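Local coordinates for protein neurotoxin (Clostridium botulinum, PDB 3N7L) that probably attaches the botulinum neurotoxin to nerve cells, serving as its receptor-binding domain, with a loop that engages gangliosides, at residues A[75-80]-A[203-208]; A[92-97]-A[181-186]; A[124-129]-A[155-160]. One frame throughout, in Å; residues are numbered along the deposited sequence.

Contact 1: residues A[75-80]-A[203-208]; sequences ISFWIR and MWIRDF
Two neighbouring antiparallel strands in one sheet of the N-terminal beta-sandwich, residues 75-80 and 203-208, meet here, their short axes 4.7 Å apart at 163°. Two hydrogen-bonded pairs fix the register. Trp78 and Arg206 exchange both backbone N-H...O bonds, and Arg80 and Trp204 do the same; between them Ile79 faces Ile205 in a non-hydrogen-bonded pair.

The face carrying Trp78, Arg80, Trp204 and Arg206 holds two cation-pi stacks, one on each hydrogen-bonded pair. The Arg206 guanidinium lies flat on the Trp78 indole, planes 14° apart, with CZ 3.8 Å from the centroid of the five-membered ring. The Arg206 chain bends at chi2 and chi3, which lays the group over Trp78 CD1, while Arg206 NE donates in the guanidinium plane to Asp207 OD2 (2.9 Å), a salt bridge that should fix its rotation. On this same side a water bonded to Ser76 OG donates to Asp207 O. Arg80 reaches out with an extended chain, CG anti to the backbone N (chi1 -174°), and its CZ stands 4.7 Å from the centroid of the Trp204 six-membered ring, a looser stack; Arg80 NE is bonded to Asn140 O.

On the other face the contact is apolar. Ile205 CD1 presses on Ile79 CG1 at 3.5 Å, and Phe77 CD2 meets Phe208 CE1 at 3.6 Å; the two rings are offset, with little overlap, centroids 5.3 Å apart.

The stacks are a feature of this strand pair, while its place in facing antiparallel sheets is consistent with a lectin-like jelly-roll sandwich of the concanavalin clan, whose inward face is the apolar one.

Contact 2: residues A[92-97]-A[181-186]; sequences TIIDSV and ITFQMN
Residues 92-97 run antiparallel to 181-186, the short axes of 95-97 and 181-186 lying 4.8 Å apart at 142°. Two hydrogen-bonded pairs, Thr92 with Asn186 and Asp95 with Thr182, bracket a shift of one residue in the register, the extra residue lying on 181-186. In that interval Gln184 N donates to Ile93 O at 3.0 Å, and Ile94 stands opposite Phe183 as a non-hydrogen-bonded pair. Toward strand 102-108 there is a separate irregularity, a classic beta bulge in which Ile93 and Ile94 both face Ile105, and the chain turns a corner at Ile94.

Ile94 makes the most apolar side-chain contacts here. Its CG2 sits over one face of the Phe183 ring, 4.2 Å from the centroid and 19° off the normal, in a CH-pi contact offset toward the rim. The same methyl touches Ile181 CG2 at 3.7 Å: chi1 of -54° puts CG1 beside the backbone N, where it runs alongside Phe183 CD1 at 3.8 Å, and leaves CG2 anti to that N. Next to Ile181, whose CG1 packs against it, Ser96 OG is bonded to Thr180 O. Ile93 reaches Met185 more loosely, CG2 to CE at 4.2 Å.

Polar groups line the other face. Asp95 OD2 accepts from Val97 N at 3.2 Å, met from above the carboxylate plane, which closes an Asx turn, while its OD1 is bonded to Ser104 OG. Asn186 ND2 donates to Gln184 OE1 at 3.1 Å.

Strand 180-187 is thus flanked by 55-59 and by the bulged strands 91-93 and 95-97, which in turn pair with 102-108; beneath Ile93, Ile94 and Met185 lies strand 202-211 of the facing sheet.

Contact 3: residues A[124-129]-A[155-160]; sequences QDINFS and MMIYIN
Ile126 and Ile157, with Met155 and Phe128 beside them, join strand 124-129 to strand 155-159 across a purely side-chain interface. The axes are 7.1 Å apart at 18°, nearly parallel in direction, and the nearest CA atoms, those of Asn127 and Ile157, are 7.0 Å apart, wider than the spacing of paired strands; the sheet-type backbone bonds are absent.

The tight part is a run of interleaved side chains. Ile126 carries CG1 anti to the backbone N (chi1 -173°), and this carries CD1 across to the opposite backbone, 3.3 Å from Met155 O, and against Ile157 CG2 at 3.8 Å. Its other branch, CG2, touches Met155 SD at 4.0 Å. The Met155 chain bends at chi3 and lays CE along Gln124, 3.4 Å from its CG, the two chains lying antiparallel alongside one another. At the far end Ile159 crosses Phe128 at about a right angle, with CG1 over one ring face, 3.7 Å from the centroid and 19° off the normal, a CH-pi contact.

The looser margins are the outward faces of the two strands, Asn127 on one and Met156 on the other, partly exposed residues whose CB atoms point away from the partner strand; Asn127 enters mainly through its carbonyl O, 3.8 Å from Ile157 CG2. Gln124 is partly exposed too, but its amide is anchored, OE1 to Lys170 N and NE2 to Lys168 O.

Strand 122-129 pairs with 111-117 in one sheet, and 154-159 sits between 143-150 and 162-168 in the other, which places this contact in the apolar layer between the two sheets of the sandwich.

In the fold
All three contacts belong to the N-terminal receptor-binding domain, but they hold it together differently. Contacts 1 and 2 are pairings within a sheet, one in each of the two sheets, and they touch through the sandwich core: Phe208 meets Phe183, Met203 meets Met185 and Ile93, and Phe77 meets Ile94. Contact 3 joins the two sheets by apolar side chains and lacks the backbone bonds of the others. Contacts 1 and 3 are buried and contact 2 only partly so. Cation-pi stacks mark contact 1, a bulge and an Asx turn contact 2. In sequence contact 3 nests inside contact 2, itself nested inside contact 1.

Contact 1: residues A[75-80]-A[203-208]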
loop_
_atom_site.group_PDB
_atom_site.type_symbol
_atom_site.label_atom_id
_atom_site.label_comp_id
_atom_site.label_asym_id
_atom_site.label_seq_id
_atom_site.Cartn_x
_atom_site.Cartn_y
_atom_site.Cartn_z
ATOM N N ILE A 75 -19.569 5.430 -1.945
ATOM C CA ILE A 75 -18.481 6.310 -1.543
ATOM C C ILE A 75 -17.168 5.579 -1.845
ATOM O O ILE A 75 -16.975 4.440 -1.419
ATOM C CB ILE A 75 -18.556 6.617 -0.029
ATOM C CG1 ILE A 75 -19.892 7.297 0.293
ATOM C CG2 ILE A 75 -17.388 7.506 0.387
ATOM C CD1 ILE A 75 -20.146 7.502 1.783
ATOM N N SER A 76 -16.274 6.215 -2.592
ATOM C CA SER A 76 -15.006 5.570 -2.920
ATOM C C SER A 76 -13.858 6.544 -2.725
ATOM O O SER A 76 -14.010 7.736 -2.966
ATOM C CB SER A 76 -15.009 5.074 -4.373
ATOM O OG SER A 76 -14.976 6.162 -5.288
ATOM N N PHE A 77 -12.711 6.036 -2.290
ATOM C CA PHE A 77 -11.556 6.898 -2.083
ATOM C C PHE A 77 -10.304 6.131 -1.695
ATOM O O PHE A 77 -10.378 5.008 -1.195
ATOM C CB PHE A 77 -11.863 7.938 -0.994
ATOM C CG PHE A 77 -12.201 7.339 0.349
ATOM C CD1 PHE A 77 -11.204 7.110 1.300
ATOM C CD2 PHE A 77 -13.521 7.014 0.672
ATOM C CE1 PHE A 77 -11.521 6.570 2.550
ATOM C CE2 PHE A 77 -13.847 6.472 1.921
ATOM C CZ PHE A 77 -12.847 6.251 2.861
ATOM N N TRP A 78 -9.153 6.744 -1.959
ATOM C CA TRP A 78 -7.877 6.153 -1.589
ATOM C C TRP A 78 -7.525 6.774 -0.257
ATOM O O TRP A 78 -7.729 7.971 -0.049
ATOM C CB TRP A 78 -6.785 6.487 -2.610
ATOM C CG TRP A 78 -6.803 5.588 -3.800
ATOM C CD1 TRP A 78 -7.440 5.809 -4.992
ATOM C CD2 TRP A 78 -6.172 4.311 -3.911
ATOM N NE1 TRP A 78 -7.241 4.746 -5.838
ATOM C CE2 TRP A 78 -6.465 3.810 -5.203
ATOM C CE3 TRP A 78 -5.384 3.537 -3.046
ATOM C CZ2 TRP A 78 -5.996 2.568 -5.653
ATOM C CZ3 TRP A 78 -4.916 2.299 -3.491
ATOM C CH2 TRP A 78 -5.224 1.827 -4.786
ATOM N N ILE A 79 -7.011 5.966 0.654
ATOM C CA ILE A 79 -6.641 6.482 1.953
ATOM C C ILE A 79 -5.413 5.773 2.495
ATOM O O ILE A 79 -5.143 4.612 2.166
ATOM C CB ILE A 79 -7.800 6.317 2.966
ATOM C CG1 ILE A 79 -7.351 6.773 4.361
ATOM C CG2 ILE A 79 -8.258 4.855 3.008
ATOM C CD1 ILE A 79 -8.483 6.857 5.372
ATOM N N ARG A 80 -4.662 6.497 3.311
ATOM C CA ARG A 80 -3.490 5.943 3.955
ATOM C C ARG A 80 -3.449 6.493 5.376
ATOM O O ARG A 80 -3.645 7.689 5.589
ATOM C CB ARG A 80 -2.213 6.337 3.222
ATOM C CG ARG A 80 -1.006 5.644 3.814
ATOM C CD ARG A 80 0.300 6.213 3.325
ATOM N NE ARG A 80 1.388 5.564 4.043
ATOM C CZ ARG A 80 2.628 6.031 4.114
ATOM N NH1 ARG A 80 3.543 5.357 4.799
ATOM N NH2 ARG A 80 2.947 7.169 3.508
ATOM N N MET A 203 -3.089 11.034 8.146
ATOM C CA MET A 203 -3.985 10.435 7.179
ATOM C C MET A 203 -3.827 11.158 5.852
ATOM O O MET A 203 -3.698 12.384 5.810
ATOM C CB MET A 203 -5.425 10.555 7.675
ATOM C CG MET A 203 -6.495 10.201 6.660
ATOM S SD MET A 203 -8.144 10.264 7.417
ATOM C CE MET A 203 -8.407 12.023 7.511
ATOM N N TRP A 204 -3.818 10.388 4.771
ATOM C CA TRP A 204 -3.702 10.936 3.426
ATOM C C TRP A 204 -4.938 10.485 2.661
ATOM O O TRP A 204 -5.303 9.315 2.714
ATOM C CB TRP A 204 -2.464 10.388 2.714
ATOM C CG TRP A 204 -1.149 10.861 3.253
ATOM C CD1 TRP A 204 -0.390 11.898 2.784
ATOM C CD2 TRP A 204 -0.423 10.295 4.345
ATOM N NE1 TRP A 204 0.768 12.006 3.517
ATOM C CE2 TRP A 204 0.772 11.033 4.482
ATOM C CE3 TRP A 204 -0.667 9.230 5.224
ATOM C CZ2 TRP A 204 1.725 10.740 5.466
ATOM C CZ3 TRP A 204 0.281 8.938 6.202
ATOM C CH2 TRP A 204 1.463 9.693 6.313
ATOM N N ILE A 205 -5.583 11.409 1.957
ATOM C CA ILE A 205 -6.764 11.073 1.174
ATOM C C ILE A 205 -6.540 11.488 -0.265
ATOM O O ILE A 205 -5.927 12.517 -0.539
ATOM C CB ILE A 205 -8.025 11.784 1.692
ATOM C CG1 ILE A 205 -8.393 11.256 3.080
ATOM C CG2 ILE A 205 -9.173 11.582 0.709
ATOM C CD1 ILE A 205 -8.723 9.776 3.107
ATOM N N ARG A 206 -7.067 10.694 -1.183
ATOM C CA ARG A 206 -6.902 10.965 -2.595
ATOM C C ARG A 206 -8.158 10.533 -3.365
ATOM O O ARG A 206 -8.705 9.466 -3.111
ATOM C CB ARG A 206 -5.663 10.200 -3.074
ATOM C CG ARG A 206 -5.518 10.098 -4.549
ATOM C CD ARG A 206 -4.894 8.780 -4.933
ATOM N NE ARG A 206 -5.433 8.398 -6.224
ATOM C CZ ARG A 206 -5.032 7.371 -6.954
ATOM N NH1 ARG A 206 -5.632 7.158 -8.110
ATOM N NH2 ARG A 206 -4.054 6.573 -6.550
ATOM N N ASP A 207 -8.616 11.381 -4.283
ATOM C CA ASP A 207 -9.791 11.103 -5.115
ATOM C C ASP A 207 -11.028 10.582 -4.376
ATOM O O ASP A 207 -11.426 9.430 -4.538
ATOM C CB ASP A 207 -9.415 10.122 -6.235
ATOM C CG ASP A 207 -8.451 10.730 -7.245
ATOM O OD1 ASP A 207 -8.794 11.769 -7.843
ATOM O OD2 ASP A 207 -7.351 10.173 -7.447
ATOM N N PHE A 208 -11.638 11.441 -3.570
ATOM C CA PHE A 208 -12.832 11.072 -2.820
ATOM C C PHE A 208 -14.046 11.304 -3.724
ATOM O O PHE A 208 -14.347 12.443 -4.090
ATOM C CB PHE A 208 -12.956 11.938 -1.565
ATOM C CG PHE A 208 -14.093 11.548 -0.668
ATOM C CD1 PHE A 208 -13.911 10.603 0.338
ATOM C CD2 PHE A 208 -15.352 12.123 -0.831
ATOM C CE1 PHE A 208 -14.965 10.233 1.170
ATOM C CE2 PHE A 208 -16.420 11.760 -0.003
ATOM C CZ PHE A 208 -16.224 10.814 0.998
HETATM O O HOH W 1 -12.490 7.000 -5.875
#

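Contact 2: residues A[92-97]-A[181-186]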
loop_
_atom_site.group_PDB
_atom_site.type_symbol
_atom_site.label_atom_id
_atom_site.label_comp_id
_atom_site.label_asym_id
_atom_site.label_seq_id
_atom_site.Cartn_x
_atom_site.Cartn_y
_atom_site.Cartn_z
ATOM N N THR A 92 -12.787 9.704 14.442
ATOM C CA THR A 92 -13.748 9.903 13.371
ATOM C C THR A 92 -12.846 10.625 12.373
ATOM O O THR A 92 -12.098 11.522 12.766
ATOM C CB THR A 92 -14.911 10.822 13.796
ATOM O OG1 THR A 92 -15.662 10.185 14.836
ATOM C CG2 THR A 92 -15.829 11.097 12.612
ATOM N N ILE A 93 -12.879 10.221 11.106
ATOM C CA ILE A 93 -12.018 10.837 10.098
ATOM C C ILE A 93 -12.755 11.534 8.953
ATOM O O ILE A 93 -12.272 12.525 8.406
ATOM C CB ILE A 93 -11.047 9.795 9.506
ATOM C CG1 ILE A 93 -11.817 8.549 9.058
ATOM C CG2 ILE A 93 -10.016 9.401 10.562
ATOM C CD1 ILE A 93 -10.959 7.524 8.328
ATOM N N ILE A 94 -13.912 11.000 8.585
ATOM C CA ILE A 94 -14.732 11.573 7.522
ATOM C C ILE A 94 -16.135 11.527 8.107
ATOM O O ILE A 94 -16.724 10.451 8.245
ATOM C CB ILE A 94 -14.672 10.723 6.230
ATOM C CG1 ILE A 94 -13.212 10.519 5.804
ATOM C CG2 ILE A 94 -15.426 11.433 5.103
ATOM C CD1 ILE A 94 -13.054 9.585 4.611
ATOM N N ASP A 95 -16.659 12.695 8.462
ATOM C CA ASP A 95 -17.970 12.768 9.090
ATOM C C ASP A 95 -19.013 13.561 8.322
ATOM O O ASP A 95 -18.736 14.646 7.808
ATOM C CB ASP A 95 -17.836 13.380 10.486
ATOM C CG ASP A 95 -19.124 13.298 11.278
ATOM O OD1 ASP A 95 -19.460 12.186 11.744
ATOM O OD2 ASP A 95 -19.806 14.337 11.423
ATOM N N SER A 96 -20.220 13.019 8.263
ATOM C CA SER A 96 -21.320 13.695 7.587
ATOM C C SER A 96 -22.579 13.502 8.432
ATOM O O SER A 96 -23.599 12.996 7.966
ATOM C CB SER A 96 -21.514 13.132 6.175
ATOM O OG SER A 96 -22.282 14.021 5.378
ATOM N N VAL A 97 -22.462 13.891 9.699
ATOM C CA VAL A 97 -23.546 13.817 10.678
ATOM C C VAL A 97 -23.779 15.248 11.144
ATOM O O VAL A 97 -22.845 15.911 11.586
ATOM C CB VAL A 97 -23.145 12.964 11.912
ATOM C CG1 VAL A 97 -24.165 13.142 13.025
ATOM C CG2 VAL A 97 -23.050 11.498 11.527
ATOM N N ILE A 181 -19.648 17.380 4.522
ATOM C CA ILE A 181 -18.720 16.294 4.823
ATOM C C ILE A 181 -17.450 16.934 5.369
ATOM O O ILE A 181 -16.846 17.792 4.723
ATOM C CB ILE A 181 -18.370 15.471 3.564
ATOM C CG1 ILE A 181 -19.646 14.908 2.943
ATOM C CG2 ILE A 181 -17.429 14.313 3.937
ATOM C CD1 ILE A 181 -19.430 14.266 1.599
ATOM N N THR A 182 -17.055 16.518 6.565
ATOM C CA THR A 182 -15.875 17.068 7.209
ATOM C C THR A 182 -14.753 16.046 7.369
ATOM O O THR A 182 -14.916 15.029 8.054
ATOM C CB THR A 182 -16.226 17.625 8.603
ATOM O OG1 THR A 182 -17.218 18.653 8.473
ATOM C CG2 THR A 182 -14.992 18.197 9.276
ATOM N N PHE A 183 -13.624 16.324 6.723
ATOM C CA PHE A 183 -12.439 15.472 6.801
ATOM C C PHE A 183 -11.565 16.039 7.920
ATOM O O PHE A 183 -11.028 17.141 7.799
ATOM C CB PHE A 183 -11.659 15.508 5.481
ATOM C CG PHE A 183 -12.370 14.848 4.328
ATOM C CD1 PHE A 183 -11.989 13.579 3.892
ATOM C CD2 PHE A 183 -13.404 15.504 3.665
ATOM C CE1 PHE A 183 -12.625 12.978 2.808
ATOM C CE2 PHE A 183 -14.048 14.906 2.578
ATOM C CZ PHE A 183 -13.659 13.643 2.149
ATOM N N GLN A 184 -11.436 15.297 9.013
ATOM C CA GLN A 184 -10.638 15.753 10.142
ATOM C C GLN A 184 -10.479 14.615 11.133
ATOM O O GLN A 184 -11.433 13.893 11.420
ATOM C CB GLN A 184 -11.323 16.952 10.819
ATOM C CG GLN A 184 -10.607 17.481 12.056
ATOM C CD GLN A 184 -11.273 18.728 12.633
ATOM O OE1 GLN A 184 -12.452 18.712 12.987
ATOM N NE2 GLN A 184 -10.512 19.815 12.729
ATOM N N MET A 185 -9.269 14.449 11.649
ATOM C CA MET A 185 -9.004 13.390 12.608
ATOM C C MET A 185 -9.360 13.837 14.022
ATOM O O MET A 185 -8.592 14.551 14.680
ATOM C CB MET A 185 -7.542 12.975 12.522
ATOM C CG MET A 185 -7.139 12.627 11.107
ATOM S SD MET A 185 -5.549 11.848 11.027
ATOM C CE MET A 185 -5.998 10.161 11.430
ATOM N N ASN A 186 -10.537 13.409 14.474
ATOM C CA ASN A 186 -11.026 13.762 15.799
ATOM C C ASN A 186 -11.132 12.565 16.726
ATOM O O ASN A 186 -11.833 11.593 16.440
ATOM C CB ASN A 186 -12.386 14.450 15.699
ATOM C CG ASN A 186 -12.339 15.704 14.860
ATOM O OD1 ASN A 186 -11.402 16.491 14.960
ATOM N ND2 ASN A 186 -13.359 15.904 14.033
#

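Contact 3: residues A[124-129]-A[155-160]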
loop_
_atom_site.group_PDB
_atom_site.type_symbol
_atom_site.label_atom_id
_atom_site.label_comp_id
_atom_site.label_asym_id
_atom_site.label_seq_id
_atom_site.Cartn_x
_atom_site.Cartn_y
_atom_site.Cartn_z
ATOM N N GLN A 124 -26.444 1.848 12.334
ATOM C CA GLN A 124 -26.103 0.547 11.791
ATOM C C GLN A 124 -24.746 0.732 11.139
ATOM O O GLN A 124 -24.508 1.723 10.455
ATOM C CB GLN A 124 -27.149 0.099 10.771
ATOM C CG GLN A 124 -26.878 -1.268 10.156
ATOM C CD GLN A 124 -28.049 -1.777 9.331
ATOM O OE1 GLN A 124 -28.749 -0.996 8.682
ATOM N NE2 GLN A 124 -28.262 -3.091 9.342
ATOM N N ASP A 125 -23.844 -0.210 11.358
ATOM C CA ASP A 125 -22.525 -0.063 10.783
ATOM C C ASP A 125 -21.971 -1.338 10.200
ATOM O O ASP A 125 -22.405 -2.437 10.525
ATOM C CB ASP A 125 -21.567 0.498 11.837
ATOM C CG ASP A 125 -21.483 -0.377 13.064
ATOM O OD1 ASP A 125 -21.336 0.174 14.179
ATOM O OD2 ASP A 125 -21.556 -1.616 12.918
ATOM N N ILE A 126 -21.000 -1.163 9.322
ATOM C CA ILE A 126 -20.336 -2.265 8.663
ATOM C C ILE A 126 -18.847 -1.945 8.809
ATOM O O ILE A 126 -18.478 -0.779 8.988
ATOM C CB ILE A 126 -20.780 -2.321 7.185
ATOM C CG1 ILE A 126 -20.221 -3.569 6.511
ATOM C CG2 ILE A 126 -20.349 -1.055 6.459
ATOM C CD1 ILE A 126 -20.769 -3.783 5.108
ATOM N N ASN A 127 -17.983 -2.952 8.753
ATOM C CA ASN A 127 -16.565 -2.661 8.918
ATOM C C ASN A 127 -15.590 -3.580 8.215
ATOM O O ASN A 127 -15.940 -4.650 7.723
ATOM C CB ASN A 127 -16.194 -2.644 10.407
ATOM C CG ASN A 127 -16.172 -4.037 11.020
ATOM O OD1 ASN A 127 -17.105 -4.439 11.715
ATOM N ND2 ASN A 127 -15.107 -4.783 10.755
ATOM N N PHE A 128 -14.348 -3.117 8.189
ATOM C CA PHE A 128 -13.220 -3.847 7.638
ATOM C C PHE A 128 -12.204 -3.883 8.775
ATOM O O PHE A 128 -11.877 -2.844 9.340
ATOM C CB PHE A 128 -12.608 -3.099 6.446
ATOM C CG PHE A 128 -11.156 -3.436 6.190
ATOM C CD1 PHE A 128 -10.747 -4.757 6.027
ATOM C CD2 PHE A 128 -10.201 -2.425 6.086
ATOM C CE1 PHE A 128 -9.407 -5.070 5.761
ATOM C CE2 PHE A 128 -8.856 -2.728 5.819
ATOM C CZ PHE A 128 -8.464 -4.056 5.656
ATOM N N SER A 129 -11.736 -5.070 9.134
ATOM C CA SER A 129 -10.717 -5.177 10.172
ATOM C C SER A 129 -9.498 -5.805 9.492
ATOM O O SER A 129 -9.583 -6.900 8.936
ATOM C CB SER A 129 -11.198 -6.040 11.349
ATOM O OG SER A 129 -11.503 -7.363 10.958
ATOM N N MET A 155 -25.831 -2.928 2.622
ATOM C CA MET A 155 -24.759 -1.979 2.881
ATOM C C MET A 155 -23.552 -2.899 2.674
ATOM O O MET A 155 -23.506 -3.981 3.257
ATOM C CB MET A 155 -24.825 -1.529 4.342
ATOM C CG MET A 155 -24.299 -0.142 4.636
ATOM S SD MET A 155 -24.168 0.181 6.421
ATOM C CE MET A 155 -25.649 -0.570 7.061
ATOM N N MET A 156 -22.595 -2.499 1.843
ATOM C CA MET A 156 -21.425 -3.342 1.592
ATOM C C MET A 156 -20.127 -2.541 1.590
ATOM O O MET A 156 -20.103 -1.382 1.169
ATOM C CB MET A 156 -21.557 -4.052 0.237
ATOM C CG MET A 156 -22.886 -4.762 0.004
ATOM S SD MET A 156 -22.928 -5.646 -1.580
ATOM C CE MET A 156 -23.237 -4.317 -2.717
ATOM N N ILE A 157 -19.047 -3.152 2.063
ATOM C CA ILE A 157 -17.767 -2.462 2.057
ATOM C C ILE A 157 -16.718 -3.306 1.353
ATOM O O ILE A 157 -16.589 -4.504 1.604
ATOM C CB ILE A 157 -17.277 -2.092 3.484
ATOM C CG1 ILE A 157 -15.956 -1.327 3.378
ATOM C CG2 ILE A 157 -17.081 -3.341 4.332
ATOM C CD1 ILE A 157 -15.533 -0.662 4.663
ATOM N N TYR A 158 -15.996 -2.665 0.442
ATOM C CA TYR A 158 -14.945 -3.314 -0.324
ATOM C C TYR A 158 -13.613 -2.633 -0.015
ATOM O O TYR A 158 -13.563 -1.428 0.250
ATOM C CB TYR A 158 -15.216 -3.178 -1.824
ATOM C CG TYR A 158 -16.523 -3.764 -2.316
ATOM C CD1 TYR A 158 -16.541 -4.962 -3.038
ATOM C CD2 TYR A 158 -17.735 -3.093 -2.113
ATOM C CE1 TYR A 158 -17.732 -5.478 -3.556
ATOM C CE2 TYR A 158 -18.939 -3.601 -2.628
ATOM C CZ TYR A 158 -18.925 -4.792 -3.351
ATOM O OH TYR A 158 -20.091 -5.285 -3.897
ATOM N N ILE A 159 -12.539 -3.410 -0.050
ATOM C CA ILE A 159 -11.202 -2.892 0.182
ATOM C C ILE A 159 -10.371 -3.407 -0.978
ATOM O O ILE A 159 -10.311 -4.613 -1.216
ATOM C CB ILE A 159 -10.621 -3.399 1.521
ATOM C CG1 ILE A 159 -11.447 -2.838 2.684
ATOM C CG2 ILE A 159 -9.151 -2.996 1.650
ATOM C CD1 ILE A 159 -11.475 -1.311 2.748
ATOM N N ASN A 160 -9.746 -2.488 -1.708
ATOM C CA ASN A 160 -8.939 -2.844 -2.873
ATOM C C ASN A 160 -9.724 -3.723 -3.844
ATOM O O ASN A 160 -9.196 -4.684 -4.406
ATOM C CB ASN A 160 -7.647 -3.546 -2.445
ATOM C CG ASN A 160 -6.763 -2.652 -1.601
ATOM O OD1 ASN A 160 -6.752 -1.437 -1.789
ATOM N ND2 ASN A 160 -6.014 -3.246 -0.670
#